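Local coordinates for DELTA1-pyrroline-2-carboxylate reductase (Thermococcus litoralis DSM 5473, PDB 6T3E), which catalyses the NAD(P)H-dependent reduction of Delta1-pyrroline-2-carboxylate to L-proline, at residues B[61-66]-B[76-81]; B[56-61]-B[323-328]. One frame throughout, in Å; residues are numbered along the deposited sequence.

Contact 1: residues B[61-66]-B[76-81]. With PRO (proline), chain E.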
# COMPACT_ATOMS: atom_id res chain seq x y z
N PRO B 61 -7.54 -4.58 -5.67
CA PRO B 61 -7.09 -5.71 -4.86
C PRO B 61 -7.50 -5.47 -3.42
O PRO B 61 -7.66 -4.32 -2.99
CB PRO B 61 -5.57 -5.68 -5.03
CG PRO B 61 -5.27 -4.23 -5.32
CD PRO B 61 -6.43 -3.71 -6.08
N LEU B 62 -7.69 -6.55 -2.68
CA LEU B 62 -8.10 -6.40 -1.29
C LEU B 62 -7.05 -5.60 -0.52
O LEU B 62 -5.84 -5.78 -0.71
CB LEU B 62 -8.32 -7.78 -0.66
CG LEU B 62 -8.75 -7.87 0.80
CD1 LEU B 62 -10.12 -7.26 1.00
CD2 LEU B 62 -8.75 -9.33 1.21
N ARG B 63 -7.51 -4.67 0.31
CA ARG B 63 -6.58 -3.81 1.05
C ARG B 63 -5.77 -4.63 2.05
O ARG B 63 -6.23 -5.65 2.58
CB ARG B 63 -7.32 -2.69 1.78
CG ARG B 63 -8.32 -3.14 2.86
CD ARG B 63 -8.91 -1.93 3.61
NE ARG B 63 -10.18 -2.21 4.26
CZ ARG B 63 -11.03 -1.28 4.70
NH1 ARG B 63 -10.74 0.00 4.56
NH2 ARG B 63 -12.17 -1.63 5.27
N THR B 64 -4.56 -4.16 2.32
CA THR B 64 -3.64 -4.79 3.25
C THR B 64 -3.78 -4.13 4.62
O THR B 64 -3.71 -2.90 4.73
CB THR B 64 -2.21 -4.67 2.73
OG1 THR B 64 -2.09 -5.41 1.51
CG2 THR B 64 -1.21 -5.21 3.74
N ILE B 65 -4.03 -4.94 5.65
CA ILE B 65 -4.19 -4.44 7.02
C ILE B 65 -3.05 -4.96 7.87
O ILE B 65 -2.85 -6.18 7.99
CB ILE B 65 -5.55 -4.84 7.61
CG1 ILE B 65 -6.69 -4.37 6.71
CG2 ILE B 65 -5.71 -4.26 9.02
CD1 ILE B 65 -8.04 -4.54 7.33
N ILE B 66 -2.31 -4.05 8.49
CA ILE B 66 -1.28 -4.38 9.47
C ILE B 66 -1.78 -3.93 10.82
O ILE B 66 -2.02 -2.73 11.04
CB ILE B 66 0.07 -3.73 9.15
CG1 ILE B 66 0.64 -4.27 7.83
CG2 ILE B 66 1.05 -3.95 10.30
CD1 ILE B 66 2.05 -3.82 7.57
N LEU B 76 -4.01 0.78 7.33
CA LEU B 76 -4.66 0.19 6.17
C LEU B 76 -4.09 0.79 4.89
O LEU B 76 -4.05 2.01 4.73
CB LEU B 76 -6.18 0.39 6.27
CG LEU B 76 -6.94 -0.40 7.36
CD1 LEU B 76 -6.91 0.25 8.77
CD2 LEU B 76 -8.38 -0.68 6.94
N TYR B 77 -3.71 -0.08 3.95
CA TYR B 77 -3.13 0.33 2.67
C TYR B 77 -4.09 -0.06 1.56
O TYR B 77 -4.30 -1.26 1.31
CB TYR B 77 -1.74 -0.30 2.49
CG TYR B 77 -0.85 -0.05 3.69
CD1 TYR B 77 -0.07 1.10 3.78
CD2 TYR B 77 -0.83 -0.94 4.76
CE1 TYR B 77 0.72 1.34 4.89
CE2 TYR B 77 -0.04 -0.70 5.88
CZ TYR B 77 0.73 0.43 5.93
OH TYR B 77 1.51 0.66 7.04
N MET B 78 -4.68 0.96 0.91
CA MET B 78 -5.82 0.81 -0.00
C MET B 78 -5.47 1.39 -1.37
O MET B 78 -5.83 2.54 -1.67
CB MET B 78 -7.07 1.49 0.57
CG MET B 78 -7.42 1.10 2.00
SD MET B 78 -8.76 2.04 2.76
CE MET B 78 -10.15 1.66 1.68
N PRO B 79 -4.80 0.63 -2.22
CA PRO B 79 -4.55 1.07 -3.60
C PRO B 79 -5.67 0.68 -4.56
O PRO B 79 -6.41 -0.28 -4.35
CB PRO B 79 -3.25 0.34 -3.94
CG PRO B 79 -3.30 -0.93 -3.14
CD PRO B 79 -4.11 -0.63 -1.89
N SER B 80 -5.81 1.47 -5.62
CA SER B 80 -6.79 1.14 -6.65
C SER B 80 -6.49 1.92 -7.91
O SER B 80 -5.89 2.99 -7.87
CB SER B 80 -8.23 1.40 -6.19
OG SER B 80 -8.57 2.77 -6.28
N TYR B 81 -6.92 1.37 -9.04
CA TYR B 81 -6.75 2.00 -10.33
C TYR B 81 -8.08 1.97 -11.06
O TYR B 81 -8.63 0.90 -11.31
CB TYR B 81 -5.65 1.31 -11.15
CG TYR B 81 -5.52 1.85 -12.55
CD1 TYR B 81 -5.62 3.21 -12.81
CD2 TYR B 81 -5.29 1.00 -13.62
CE1 TYR B 81 -5.51 3.71 -14.10
CE2 TYR B 81 -5.18 1.48 -14.91
CZ TYR B 81 -5.29 2.84 -15.15
OH TYR B 81 -5.18 3.30 -16.44
N PRO E . -11.67 1.89 7.66
CA PRO E . -11.60 3.29 7.22
C PRO E . -11.30 3.47 5.73
O PRO E . -11.50 2.57 4.90
CB PRO E . -10.45 3.84 8.06
CG PRO E . -10.55 3.08 9.35
CD PRO E . -11.12 1.72 9.01
OXT PRO E . -10.85 4.54 5.33

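Contact 2: residues B[56-61]-B[323-328]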
# COMPACT_ATOMS: atom_id res chain seq x y z
N GLY B 56 -16.27 -3.61 -14.99
CA GLY B 56 -14.96 -4.23 -15.12
C GLY B 56 -13.82 -3.28 -15.40
O GLY B 56 -12.76 -3.72 -15.87
N LYS B 57 -14.00 -1.99 -15.11
CA LYS B 57 -12.98 -0.98 -15.37
C LYS B 57 -12.25 -0.53 -14.10
O LYS B 57 -11.71 0.58 -14.07
CB LYS B 57 -13.61 0.22 -16.06
CG LYS B 57 -14.13 -0.07 -17.45
CD LYS B 57 -12.99 -0.45 -18.38
CE LYS B 57 -13.46 -0.56 -19.84
NZ LYS B 57 -12.34 -0.41 -20.81
N ALA B 58 -12.22 -1.37 -13.06
CA ALA B 58 -11.55 -1.03 -11.81
C ALA B 58 -10.67 -2.19 -11.37
O ALA B 58 -11.07 -3.35 -11.45
CB ALA B 58 -12.56 -0.71 -10.69
N LYS B 59 -9.49 -1.85 -10.87
CA LYS B 59 -8.59 -2.82 -10.27
C LYS B 59 -8.50 -2.50 -8.77
O LYS B 59 -7.76 -1.59 -8.37
CB LYS B 59 -7.23 -2.80 -10.96
CG LYS B 59 -7.22 -3.58 -12.24
CD LYS B 59 -5.83 -3.67 -12.81
CE LYS B 59 -5.84 -4.47 -14.09
NZ LYS B 59 -4.57 -4.32 -14.84
N VAL B 60 -9.23 -3.25 -7.96
CA VAL B 60 -9.27 -3.06 -6.51
C VAL B 60 -8.84 -4.34 -5.81
O VAL B 60 -9.70 -5.12 -5.38
CB VAL B 60 -10.66 -2.64 -6.02
CG1 VAL B 60 -10.57 -1.95 -4.64
CG2 VAL B 60 -11.35 -1.77 -7.05
N PRO B 61 -7.54 -4.58 -5.67
CA PRO B 61 -7.09 -5.71 -4.86
C PRO B 61 -7.50 -5.47 -3.42
O PRO B 61 -7.66 -4.32 -2.99
CB PRO B 61 -5.57 -5.68 -5.03
CG PRO B 61 -5.27 -4.23 -5.32
CD PRO B 61 -6.43 -3.71 -6.08
N LEU B 323 -13.89 1.16 0.60
CA LEU B 323 -13.33 0.58 -0.61
C LEU B 323 -12.42 1.61 -1.28
O LEU B 323 -12.76 2.80 -1.33
CB LEU B 323 -14.43 0.10 -1.56
CG LEU B 323 -13.99 -0.88 -2.66
CD1 LEU B 323 -13.37 -2.14 -2.08
CD2 LEU B 323 -15.16 -1.20 -3.57
N ALA B 324 -11.28 1.15 -1.80
CA ALA B 324 -10.26 2.08 -2.27
C ALA B 324 -10.71 2.93 -3.46
O ALA B 324 -10.13 4.00 -3.68
CB ALA B 324 -8.98 1.32 -2.65
N ILE B 325 -11.72 2.48 -4.22
CA ILE B 325 -12.15 3.26 -5.38
C ILE B 325 -12.72 4.59 -4.94
O ILE B 325 -12.67 5.58 -5.70
CB ILE B 325 -13.17 2.49 -6.24
CG1 ILE B 325 -14.45 2.22 -5.46
CG2 ILE B 325 -12.57 1.23 -6.76
CD1 ILE B 325 -15.59 1.76 -6.34
N GLU B 326 -13.32 4.65 -3.75
CA GLU B 326 -13.88 5.91 -3.28
C GLU B 326 -12.79 6.93 -3.00
O GLU B 326 -12.99 8.13 -3.24
CB GLU B 326 -14.74 5.65 -2.04
CG GLU B 326 -15.48 4.31 -2.09
CD GLU B 326 -16.10 3.91 -0.77
OE1 GLU B 326 -15.55 4.23 0.31
OE2 GLU B 326 -17.16 3.25 -0.81
N ASP B 327 -11.62 6.48 -2.55
CA ASP B 327 -10.52 7.42 -2.37
C ASP B 327 -9.98 7.89 -3.71
O ASP B 327 -9.74 9.08 -3.90
CB ASP B 327 -9.42 6.77 -1.53
CG ASP B 327 -9.95 6.13 -0.26
OD1 ASP B 327 -10.57 6.84 0.57
OD2 ASP B 327 -9.76 4.90 -0.10
N ALA B 328 -9.84 6.98 -4.68
CA ALA B 328 -9.26 7.38 -5.96
C ALA B 328 -10.17 8.36 -6.70
O ALA B 328 -9.70 9.35 -7.26
CB ALA B 328 -8.95 6.16 -6.82

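Contact 1: residues B[61-66]-B[76-81]
Leu76 packs beside Ile65 in a non-hydrogen-bonded antiparallel pair, the two side chains pointing the same way, with Leu76 CD2 3.9 Å from Ile65 CD1. The same CD2 methyl reaches over one face of the Arg63 guanidinium, 3.2 Å above its plane and offset toward the rim. Tyr77 faces Thr64 in the next, hydrogen-bonded pair of this beta hairpin: Tyr77 N gives a bond of 2.9 Å to Thr64 O, and Thr64 N returns one of 3.1 Å to Tyr77 O. The Tyr77 side chain leaves on the face shared with Thr64, where CE2 lies 4.1 Å from Ile66 CD1. With CG anti to its carbonyl carbon (chi1 -51°), Met78 runs alongside Arg63; SD sits near the guanidinium plane and accepts a weak hydrogen bond from Arg63 NH1 at 3.4 Å. Pro79 meets Pro61 ring to ring, their CG atoms 4.4 Å apart.

Arg63 is extended from CG to NE, and its NH1 gives a hydrogen bond of 2.7 Å to carboxylate O of the bound proline, which lies in the guanidinium plane at its edge; Lys91 and Arg134 also bind this ligand. NE forms a salt bridge with Glu276 and NH2 a hydrogen bond to Val321 O, which fixes how the group is turned. A leucine in its place would probably leave the proline carboxylate without one of its cationic partners and Glu276 without its mate. The hairpin thus sets a methyl over one guanidinium face and a sulfur at its edge, and presents a cationic edge to the carboxylate, probably likewise to that of the pyrroline substrate.

Contact 2: residues B[56-61]-B[323-328]
The first turn of helix 324-341 rests here on the start of strand 58-68, with Val60 as the residue that bridges them. Its two methyls divide the work. CG1, swung anti to the backbone N (chi1 -159°), is aimed at the start of the helix and lies 3.8 Å from Leu323 CD1 and 4.1 Å from the methyl CB of Ala324. CG2 turns instead to the CG2 methyl of Ile325, whose side chain crosses that of Val60 at about a right angle. Two residues back along the strand, Ala58 CB points at the helix as well and comes within 4.4 Å of Ile325 CG2, so that one isoleucine branch serves both Ala58 and Val60.

No hydrogen bond joins the two segments; the strand offers the helix methyl groups alone. Strand 58-68 is outermost in its mixed sheet within this chain, and Gly56 leads into it as the C-prime residue of the Schellman motif that ends helix 39-54. Phe50 of that helix packs against Leu323 and Ile325, while Leu82 of the neighbouring strand touches both Ala58 and Ile325, adding to the apolar cluster.

Glu326 and Asp327 of this first turn leave on another side: both form salt bridges to Arg134, and Asp327 a second one to Lys91, and these two basic residues both hydrogen-bond to the bound proline. On the strand, Lys59 turns away from the helix and pairs with Glu69 of the second subunit.

Strand 58-68 serves both contacts and Pro61 belongs to both. Contact 1 is the more buried and joins neighbouring strands through backbone hydrogen bonds, with a charged group fed into the proline pocket. Contact 2 is smaller and only partly buried; it brings together parts of the chain some 260 residues apart, sheet against helix, by apolar side chains. Their centres lie about 10 Å apart, and strand 73-82 ties them together: Tyr81 O is 2.9 Å from Lys59 N, a probable hydrogen bond, and Ser80 OG makes a weak one to Ala324 O. Both also reach the second subunit, where Pro61 packs on Thr64 of that chain.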